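Local atomic coordinates of D-isomer specific 2-hydroxyacid dehydrogenase family protein (Aeromonas salmonicida subsp. salmonicida, PDB entry 3HG7), a protein that probably acts as an NAD-dependent oxidoreductase of the D-isomer specific 2-hydroxyacid dehydrogenase family. Residues T142-G147 against D196-V201; I225-G230 against M251-V256; T242-G247 against Q271-I276. The protein carries 1 engineered substitution. One frame throughout, in Å; residues are numbered along the deposited sequence.

Contact 1 of 3, residues T142-G147 against D196-V201; sequences TLLILG and DVIVSV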
loop_
_atom_site.group_PDB
_atom_site.type_symbol
_atom_site.label_atom_id
_atom_site.label_comp_id
_atom_site.label_asym_id
_atom_site.label_seq_id
_atom_site.Cartn_x
_atom_site.Cartn_y
_atom_site.Cartn_z
ATOM N N THR A 142 6.750 -22.000 -2.164
ATOM C CA THR A 142 7.319 -20.919 -2.972
ATOM C C THR A 142 6.509 -19.644 -2.902
ATOM O O THR A 142 5.318 -19.622 -3.263
ATOM C CB THR A 142 7.347 -21.261 -4.451
ATOM O OG1 THR A 142 6.039 -21.728 -4.826
ATOM C CG2 THR A 142 8.384 -22.331 -4.730
ATOM N N LEU A 143 7.186 -18.581 -2.480
ATOM C CA LEU A 143 6.597 -17.244 -2.441
ATOM C C LEU A 143 7.059 -16.532 -3.703
ATOM O O LEU A 143 8.249 -16.442 -3.927
ATOM C CB LEU A 143 7.091 -16.483 -1.204
ATOM C CG LEU A 143 6.587 -15.052 -0.956
ATOM C CD1 LEU A 143 5.064 -14.962 -1.032
ATOM C CD2 LEU A 143 7.074 -14.478 0.387
ATOM N N LEU A 144 6.116 -16.076 -4.530
ATOM C CA LEU A 144 6.404 -15.140 -5.629
ATOM C C LEU A 144 5.965 -13.728 -5.247
ATOM O O LEU A 144 4.790 -13.522 -4.897
ATOM C CB LEU A 144 5.627 -15.538 -6.880
ATOM C CG LEU A 144 5.843 -14.628 -8.086
ATOM C CD1 LEU A 144 7.335 -14.508 -8.404
ATOM C CD2 LEU A 144 5.055 -15.117 -9.280
ATOM N N ILE A 145 6.877 -12.761 -5.351
ATOM C CA ILE A 145 6.553 -11.361 -5.063
ATOM C C ILE A 145 6.792 -10.510 -6.318
ATOM O O ILE A 145 7.865 -10.599 -6.944
ATOM C CB ILE A 145 7.383 -10.793 -3.882
ATOM C CG1 ILE A 145 7.240 -11.682 -2.642
ATOM C CG2 ILE A 145 6.990 -9.314 -3.598
ATOM C CD1 ILE A 145 8.144 -11.285 -1.462
ATOM N N LEU A 146 5.768 -9.747 -6.693
ATOM C CA LEU A 146 5.845 -8.760 -7.771
ATOM C C LEU A 146 6.101 -7.399 -7.155
ATOM O O LEU A 146 5.241 -6.815 -6.499
ATOM C CB LEU A 146 4.552 -8.732 -8.597
ATOM C CG LEU A 146 3.893 -10.058 -8.969
ATOM C CD1 LEU A 146 2.831 -9.793 -10.012
ATOM C CD2 LEU A 146 4.903 -11.066 -9.486
ATOM N N GLY A 147 7.310 -6.905 -7.361
ATOM C CA GLY A 147 7.737 -5.642 -6.775
ATOM C C GLY A 147 8.892 -5.940 -5.846
ATOM O O GLY A 147 8.774 -6.767 -4.937
ATOM N N ASP A 196 3.121 -20.892 -4.747
ATOM C CA ASP A 196 2.071 -21.293 -3.809
ATOM C C ASP A 196 1.347 -20.059 -3.291
ATOM O O ASP A 196 0.127 -20.084 -3.063
ATOM C CB ASP A 196 2.669 -22.083 -2.655
ATOM C CG ASP A 196 3.321 -23.353 -3.128
ATOM O OD1 ASP A 196 2.653 -24.081 -3.903
ATOM O OD2 ASP A 196 4.497 -23.597 -2.763
ATOM N N VAL A 197 2.127 -18.999 -3.097
ATOM C CA VAL A 197 1.617 -17.720 -2.629
ATOM C C VAL A 197 2.161 -16.682 -3.601
ATOM O O VAL A 197 3.348 -16.733 -3.970
ATOM C CB VAL A 197 2.098 -17.392 -1.199
ATOM C CG1 VAL A 197 1.429 -16.110 -0.695
ATOM C CG2 VAL A 197 1.767 -18.537 -0.227
ATOM N N ILE A 198 1.300 -15.760 -4.018
ATOM C CA ILE A 198 1.681 -14.669 -4.909
ATOM C C ILE A 198 1.350 -13.349 -4.236
ATOM O O ILE A 198 0.226 -13.161 -3.747
ATOM C CB ILE A 198 0.927 -14.730 -6.256
ATOM C CG1 ILE A 198 1.063 -16.107 -6.911
ATOM C CG2 ILE A 198 1.488 -13.685 -7.224
ATOM C CD1 ILE A 198 -0.122 -16.475 -7.770
ATOM N N VAL A 199 2.327 -12.440 -4.194
ATOM C CA VAL A 199 2.095 -11.121 -3.600
ATOM C C VAL A 199 2.361 -10.052 -4.660
ATOM O O VAL A 199 3.508 -9.836 -5.056
ATOM C CB VAL A 199 2.937 -10.887 -2.303
ATOM C CG1 VAL A 199 2.677 -9.495 -1.733
ATOM C CG2 VAL A 199 2.537 -11.887 -1.218
ATOM N N SER A 200 1.290 -9.425 -5.129
ATOM C CA SER A 200 1.371 -8.281 -6.039
ATOM C C SER A 200 1.480 -6.934 -5.303
ATOM O O SER A 200 0.581 -6.524 -4.562
ATOM C CB SER A 200 0.176 -8.287 -6.994
ATOM O OG SER A 200 0.352 -7.331 -8.027
ATOM N N VAL A 201 2.612 -6.264 -5.473
ATOM C CA VAL A 201 2.831 -4.981 -4.836
ATOM C C VAL A 201 3.320 -4.018 -5.913
ATOM O O VAL A 201 4.335 -3.350 -5.737
ATOM C CB VAL A 201 3.922 -5.013 -3.737
ATOM C CG1 VAL A 201 3.575 -3.996 -2.629
ATOM C CG2 VAL A 201 4.141 -6.392 -3.168
#
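L143 and V197, L144 and I198, I145 and V199, and L146 and S200 face each other in register across two parallel strands whose axes come within 4.7 Å. The tight part is this middle. L144 N donates to V197 O, V199 N to L144 O at 2.8 Å, and L146 N to V199 O, all three bonds close to straight. On one side of the sheet L143 and I145 pack against helix 150-161, while V197 and V199 meet F227. With CG anti to the L143 backbone N (chi1 -180°) and chi2 at 51°, L143 CD1 comes to 3.8 Å from V197 CG1, with V199 CG2 a little farther off. On the other side, L144, L146 and I198 lie against helix 188-193. L144 is looser here, its CD2 4.4 Å from I198 CG2, but L146 lies across the partner strand, with CG 3.9 Å from V199 O and CD1 4.0 Å from S200 OG.

The T142-D196 end, partly exposed like the far end, is polar. D196 OD2 takes the T142 N-H at 2.8 Å, on its anti side and 24° out of the carboxylate plane. T142 O in turn accepts two bonds, from D196 N at 2.9 Å and a longer one from V197 N. The other carboxylate oxygen, OD1, forms a salt bridge with K221. At the far end, V201 N, just past strand 197-200, still bonds L146 O, and G147 begins a glycine-rich turn consistent with the GxGxxG dinucleotide-binding motif. Adjacent parallel strands leading into such a turn are characteristic of the Rossmann fold.

Contact 2 of 3, residues I225-G230 against M251-V256; sequences ILFNVG and MAVLDV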
loop_
_atom_site.group_PDB
_atom_site.type_symbol
_atom_site.label_atom_id
_atom_site.label_comp_id
_atom_site.label_asym_id
_atom_site.label_seq_id
_atom_site.Cartn_x
_atom_site.Cartn_y
_atom_site.Cartn_z
ATOM N N ILE A 225 -2.542 -18.778 -3.447
ATOM C CA ILE A 225 -3.171 -17.688 -2.721
ATOM C C ILE A 225 -2.556 -16.457 -3.338
ATOM O O ILE A 225 -1.337 -16.323 -3.376
ATOM C CB ILE A 225 -2.857 -17.758 -1.206
ATOM C CG1 ILE A 225 -3.420 -19.067 -0.632
ATOM C CG2 ILE A 225 -3.446 -16.531 -0.470
ATOM C CD1 ILE A 225 -2.870 -19.475 0.728
ATOM N N LEU A 226 -3.401 -15.564 -3.821
ATOM C CA LEU A 226 -2.952 -14.300 -4.403
ATOM C C LEU A 226 -3.288 -13.120 -3.516
ATOM O O LEU A 226 -4.446 -12.958 -3.183
ATOM C CB LEU A 226 -3.638 -14.083 -5.753
ATOM C CG LEU A 226 -3.444 -12.713 -6.427
ATOM C CD1 LEU A 226 -1.976 -12.455 -6.743
ATOM C CD2 LEU A 226 -4.283 -12.625 -7.684
ATOM N N PHE A 227 -2.283 -12.307 -3.171
ATOM C CA PHE A 227 -2.479 -11.025 -2.455
ATOM C C PHE A 227 -2.321 -9.869 -3.417
ATOM O O PHE A 227 -1.337 -9.820 -4.181
ATOM C CB PHE A 227 -1.404 -10.811 -1.391
ATOM C CG PHE A 227 -1.538 -11.699 -0.181
ATOM C CD1 PHE A 227 -1.952 -11.167 1.024
ATOM C CD2 PHE A 227 -1.188 -13.050 -0.241
ATOM C CE1 PHE A 227 -2.077 -11.984 2.163
ATOM C CE2 PHE A 227 -1.301 -13.872 0.875
ATOM C CZ PHE A 227 -1.732 -13.330 2.087
ATOM N N ASN A 228 -3.229 -8.901 -3.331
ATOM C CA ASN A 228 -2.980 -7.634 -3.987
ATOM C C ASN A 228 -3.012 -6.503 -2.999
ATOM O O ASN A 228 -4.066 -6.187 -2.440
ATOM C CB ASN A 228 -3.968 -7.334 -5.096
ATOM C CG ASN A 228 -3.546 -6.086 -5.919
ATOM O OD1 ASN A 228 -2.389 -5.648 -5.864
ATOM N ND2 ASN A 228 -4.480 -5.520 -6.652
ATOM N N VAL A 229 -1.844 -5.910 -2.791
ATOM C CA VAL A 229 -1.707 -4.798 -1.864
ATOM C C VAL A 229 -1.094 -3.555 -2.548
ATOM O O VAL A 229 -0.763 -2.580 -1.872
ATOM C CB VAL A 229 -0.824 -5.207 -0.700
ATOM C CG1 VAL A 229 -1.503 -6.297 0.142
ATOM C CG2 VAL A 229 0.488 -5.745 -1.246
ATOM N N GLY A 230 -0.921 -3.608 -3.873
ATOM C CA GLY A 230 -0.425 -2.462 -4.649
ATOM C C GLY A 230 -1.533 -1.490 -5.022
ATOM O O GLY A 230 -1.845 -0.580 -4.259
ATOM N N MET A 251 -7.351 -18.921 -3.348
ATOM C CA MET A 251 -7.886 -17.842 -2.531
ATOM C C MET A 251 -7.324 -16.537 -3.039
ATOM O O MET A 251 -6.244 -16.517 -3.645
ATOM C CB MET A 251 -7.479 -18.041 -1.064
ATOM C CG MET A 251 -8.199 -19.190 -0.305
ATOM S SD MET A 251 -9.729 -18.727 0.557
ATOM C CE MET A 251 -9.398 -16.985 0.838
ATOM N N ALA A 252 -8.034 -15.438 -2.776
ATOM C CA ALA A 252 -7.486 -14.107 -3.027
ATOM C C ALA A 252 -7.646 -13.225 -1.771
ATOM O O ALA A 252 -8.676 -13.290 -1.107
ATOM C CB ALA A 252 -8.181 -13.465 -4.187
ATOM N N VAL A 253 -6.614 -12.456 -1.448
ATOM C CA VAL A 253 -6.676 -11.481 -0.338
ATOM C C VAL A 253 -6.397 -10.133 -0.936
ATOM O O VAL A 253 -5.281 -9.878 -1.397
ATOM C CB VAL A 253 -5.607 -11.777 0.757
ATOM C CG1 VAL A 253 -5.716 -10.778 1.949
ATOM C CG2 VAL A 253 -5.746 -13.213 1.252
ATOM N N LEU A 254 -7.393 -9.254 -0.897
ATOM C CA LEU A 254 -7.271 -7.979 -1.579
ATOM C C LEU A 254 -7.445 -6.837 -0.612
ATOM O O LEU A 254 -8.461 -6.777 0.079
ATOM C CB LEU A 254 -8.336 -7.846 -2.668
ATOM C CG LEU A 254 -8.452 -8.886 -3.786
ATOM C CD1 LEU A 254 -9.333 -8.292 -4.862
ATOM C CD2 LEU A 254 -7.093 -9.272 -4.340
ATOM N N ASP A 255 -6.448 -5.954 -0.563
ATOM C CA ASP A 255 -6.501 -4.775 0.303
ATOM C C ASP A 255 -6.895 -3.535 -0.532
ATOM O O ASP A 255 -7.323 -2.519 0.004
ATOM C CB ASP A 255 -5.150 -4.550 0.992
ATOM C CG ASP A 255 -5.212 -3.477 2.060
ATOM O OD1 ASP A 255 -6.165 -3.516 2.888
ATOM O OD2 ASP A 255 -4.346 -2.563 2.026
ATOM N N VAL A 256 -6.791 -3.666 -1.850
ATOM C CA VAL A 256 -6.986 -2.523 -2.773
ATOM C C VAL A 256 -7.887 -2.909 -3.937
ATOM O O VAL A 256 -7.998 -4.085 -4.293
ATOM C CB VAL A 256 -5.656 -1.987 -3.296
ATOM C CG1 VAL A 256 -4.868 -1.356 -2.162
ATOM C CG2 VAL A 256 -4.846 -3.104 -4.019
HETATM O O HOH W 1 -6.955 -5.877 -6.248
HETATM O O HOH W 2 -2.342 -1.361 0.356
#
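F227 and V253 make the main apolar contact: V253 CB sits over one face of the phenyl ring, 4.0 Å from its centroid and displaced toward the rim at CD1 and CE1. It is a CH-pi contact, with the two side chains side by side and pointing the same way. On the opposite side of the sheet N228 swings CG anti to its backbone N (chi1 -171°); its CB touches L254 CD2, and its ND2 lies 3.6 Å from V256 CG2, the two side chains crossing at about a right angle.

Four backbone bonds set this register, among them V253 N to L226 O at 2.8 Å and D255 N to N228 O at 3.0 Å. The strands are parallel, joined through helix 237-245 as a beta-alpha-beta unit of the Rossmann-type domain. At the strand's end, N228 OD1 accepts from G230 N at 3.2 Å, an Asx turn with the donor above the carbonyl plane, while N228 ND2 donates to R231 O. A water bonded to V256 O lies doubtfully close to ND2. A second water bridges V229 O and D255 OD2. The D255 carboxylate is held further out by T277, N280 and S281, and helix 100-115 packs H110 against F227 and Y106 against V253.

Contact 3 of 3, residues T242-G247 against Q271-I276; sequences TALRTG and QPNLII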
loop_
_atom_site.group_PDB
_atom_site.type_symbol
_atom_site.label_atom_id
_atom_site.label_comp_id
_atom_site.label_asym_id
_atom_site.label_seq_id
_atom_site.Cartn_x
_atom_site.Cartn_y
_atom_site.Cartn_z
ATOM N N THR A 242 -14.232 -15.166 -11.622
ATOM C CA THR A 242 -14.462 -16.413 -12.327
ATOM C C THR A 242 -13.343 -17.395 -12.005
ATOM O O THR A 242 -13.599 -18.572 -11.819
ATOM C CB THR A 242 -14.626 -16.166 -13.852
ATOM O OG1 THR A 242 -15.708 -15.239 -14.061
ATOM C CG2 THR A 242 -14.936 -17.475 -14.590
ATOM N N ALA A 243 -12.112 -16.894 -11.903
ATOM C CA ALA A 243 -10.967 -17.720 -11.483
ATOM C C ALA A 243 -11.200 -18.417 -10.139
ATOM O O ALA A 243 -10.943 -19.619 -10.000
ATOM C CB ALA A 243 -9.699 -16.878 -11.422
ATOM N N LEU A 244 -11.691 -17.643 -9.163
ATOM C CA LEU A 244 -11.998 -18.139 -7.822
ATOM C C LEU A 244 -13.218 -19.051 -7.811
ATOM O O LEU A 244 -13.313 -19.946 -6.980
ATOM C CB LEU A 244 -12.212 -16.959 -6.838
ATOM C CG LEU A 244 -10.960 -16.160 -6.491
ATOM C CD1 LEU A 244 -11.329 -14.847 -5.793
ATOM C CD2 LEU A 244 -10.042 -17.004 -5.627
ATOM N N ARG A 245 -14.147 -18.820 -8.733
ATOM C CA ARG A 245 -15.360 -19.640 -8.816
ATOM C C ARG A 245 -15.156 -21.014 -9.498
ATOM O O ARG A 245 -15.913 -21.956 -9.253
ATOM C CB ARG A 245 -16.488 -18.860 -9.507
ATOM C CG ARG A 245 -17.231 -17.907 -8.585
ATOM C CD ARG A 245 -18.249 -17.063 -9.342
ATOM N NE ARG A 245 -19.189 -16.407 -8.430
ATOM C CZ ARG A 245 -19.984 -15.386 -8.752
ATOM N NH1 ARG A 245 -19.965 -14.867 -9.979
ATOM N NH2 ARG A 245 -20.795 -14.872 -7.837
ATOM N N THR A 246 -14.124 -21.121 -10.331
ATOM C CA THR A 246 -13.925 -22.312 -11.169
ATOM C C THR A 246 -12.627 -23.060 -10.851
ATOM O O THR A 246 -12.125 -23.835 -11.677
ATOM C CB THR A 246 -13.978 -21.955 -12.686
ATOM O OG1 THR A 246 -12.914 -21.048 -13.015
ATOM C CG2 THR A 246 -15.329 -21.321 -13.053
ATOM N N GLY A 247 -12.085 -22.818 -9.660
ATOM C CA GLY A 247 -10.906 -23.540 -9.179
ATOM C C GLY A 247 -9.607 -23.211 -9.892
ATOM O O GLY A 247 -8.689 -24.034 -9.933
ATOM N N GLN A 271 -18.048 -13.514 -2.346
ATOM C CA GLN A 271 -17.259 -14.658 -2.835
ATOM C C GLN A 271 -16.535 -15.370 -1.694
ATOM O O GLN A 271 -15.708 -14.752 -1.027
ATOM C CB GLN A 271 -16.257 -14.178 -3.898
ATOM C CG GLN A 271 -15.470 -15.298 -4.604
ATOM C CD GLN A 271 -16.366 -16.340 -5.261
ATOM O OE1 GLN A 271 -17.449 -16.022 -5.758
ATOM N NE2 GLN A 271 -15.915 -17.592 -5.261
ATOM N N PRO A 272 -16.829 -16.680 -1.473
ATOM C CA PRO A 272 -16.364 -17.398 -0.274
ATOM C C PRO A 272 -14.849 -17.474 -0.074
ATOM O O PRO A 272 -14.389 -17.498 1.077
ATOM C CB PRO A 272 -16.986 -18.797 -0.431
ATOM C CG PRO A 272 -18.167 -18.573 -1.301
ATOM C CD PRO A 272 -17.750 -17.511 -2.267
ATOM N N ASN A 273 -14.088 -17.509 -1.164
ATOM C CA ASN A 273 -12.629 -17.617 -1.101
ATOM C C ASN A 273 -11.952 -16.313 -1.511
ATOM O O ASN A 273 -10.851 -16.299 -2.066
ATOM C CB ASN A 273 -12.131 -18.815 -1.941
ATOM C CG ASN A 273 -12.639 -18.773 -3.362
ATOM O OD1 ASN A 273 -13.520 -17.970 -3.702
ATOM N ND2 ASN A 273 -12.092 -19.639 -4.210
ATOM N N LEU A 274 -12.620 -15.208 -1.202
ATOM C CA LEU A 274 -12.058 -13.896 -1.406
ATOM C C LEU A 274 -12.108 -13.226 -0.036
ATOM O O LEU A 274 -13.146 -13.236 0.595
ATOM C CB LEU A 274 -12.909 -13.083 -2.396
ATOM C CG LEU A 274 -12.282 -11.843 -3.048
ATOM C CD1 LEU A 274 -13.227 -11.227 -4.079
ATOM C CD2 LEU A 274 -11.915 -10.785 -2.062
ATOM N N ILE A 275 -10.989 -12.662 0.399
ATOM C CA ILE A 275 -10.948 -11.931 1.658
ATOM C C ILE A 275 -10.692 -10.463 1.344
ATOM O O ILE A 275 -9.819 -10.126 0.541
ATOM C CB ILE A 275 -9.887 -12.489 2.612
ATOM C CG1 ILE A 275 -10.329 -13.878 3.118
ATOM C CG2 ILE A 275 -9.585 -11.460 3.742
ATOM C CD1 ILE A 275 -9.298 -14.603 3.872
ATOM N N ILE A 276 -11.417 -9.590 2.022
ATOM C CA ILE A 276 -11.362 -8.159 1.744
ATOM C C ILE A 276 -10.948 -7.379 2.982
ATOM O O ILE A 276 -11.518 -7.568 4.047
ATOM C CB ILE A 276 -12.742 -7.635 1.326
ATOM C CG1 ILE A 276 -13.125 -8.150 -0.067
ATOM C CG2 ILE A 276 -12.773 -6.103 1.354
ATOM C CD1 ILE A 276 -14.593 -8.080 -0.327
#
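L244, in the last turn of helix 237-245, faces N273 with 6.8 Å between their CA atoms, where a type I beta turn from Q271 to L274 leads into strand 274-276. The end of a crossover helix thus packs against the turn leading into an edge strand of the Rossmann-type sheet, one of the two outermost. N273 ND2 donates to L244 O at 3.0 Å with an N-H...O angle of 168°, the carbonyl oxygen lying close to the asparagine amide plane. The same nitrogen also bonds G250 O, so one amide links the turn to both the helix end and G250, just before strand 251-254.

The L244 and N273 side chains slide past each other in opposite directions, bringing L244 CB within 3.5 Å of N273 OD1. Farther out, L244 CD1 meets L274 CB at 4.1 Å. Q271 holds the other end of the asparagine amide: bent at chi2 (56°), it donates from NE2 to N273 OD1 at 2.9 Å. On the exposed flank the extended R245 chain crosses Q271 obliquely, guanidinium and amide planes 79° apart, and R245 CG lies 3.4 Å from Q271 OE1.

All three contacts reach one seven-stranded parallel sheet, that of the probable NAD-binding domain. Contact 1 closes before contact 2 opens along the chain, and their centres lie about 10 Å apart; strands 197-200 and 225-228 are neighbours, with I198 O and N at bonding distance from F227 N and I225 O. Contacts 2 and 3 interleave in sequence, since helix 237-245 is the crossover between the strands of contact 2. Their centres are about 11 Å apart, and strand 251-254 borders strand 274-276. Contacts 1 and 3 do not touch, their centres being about 18 Å apart. The series thus runs from the central strands, beside the glycine-rich turn, to the sheet's edge.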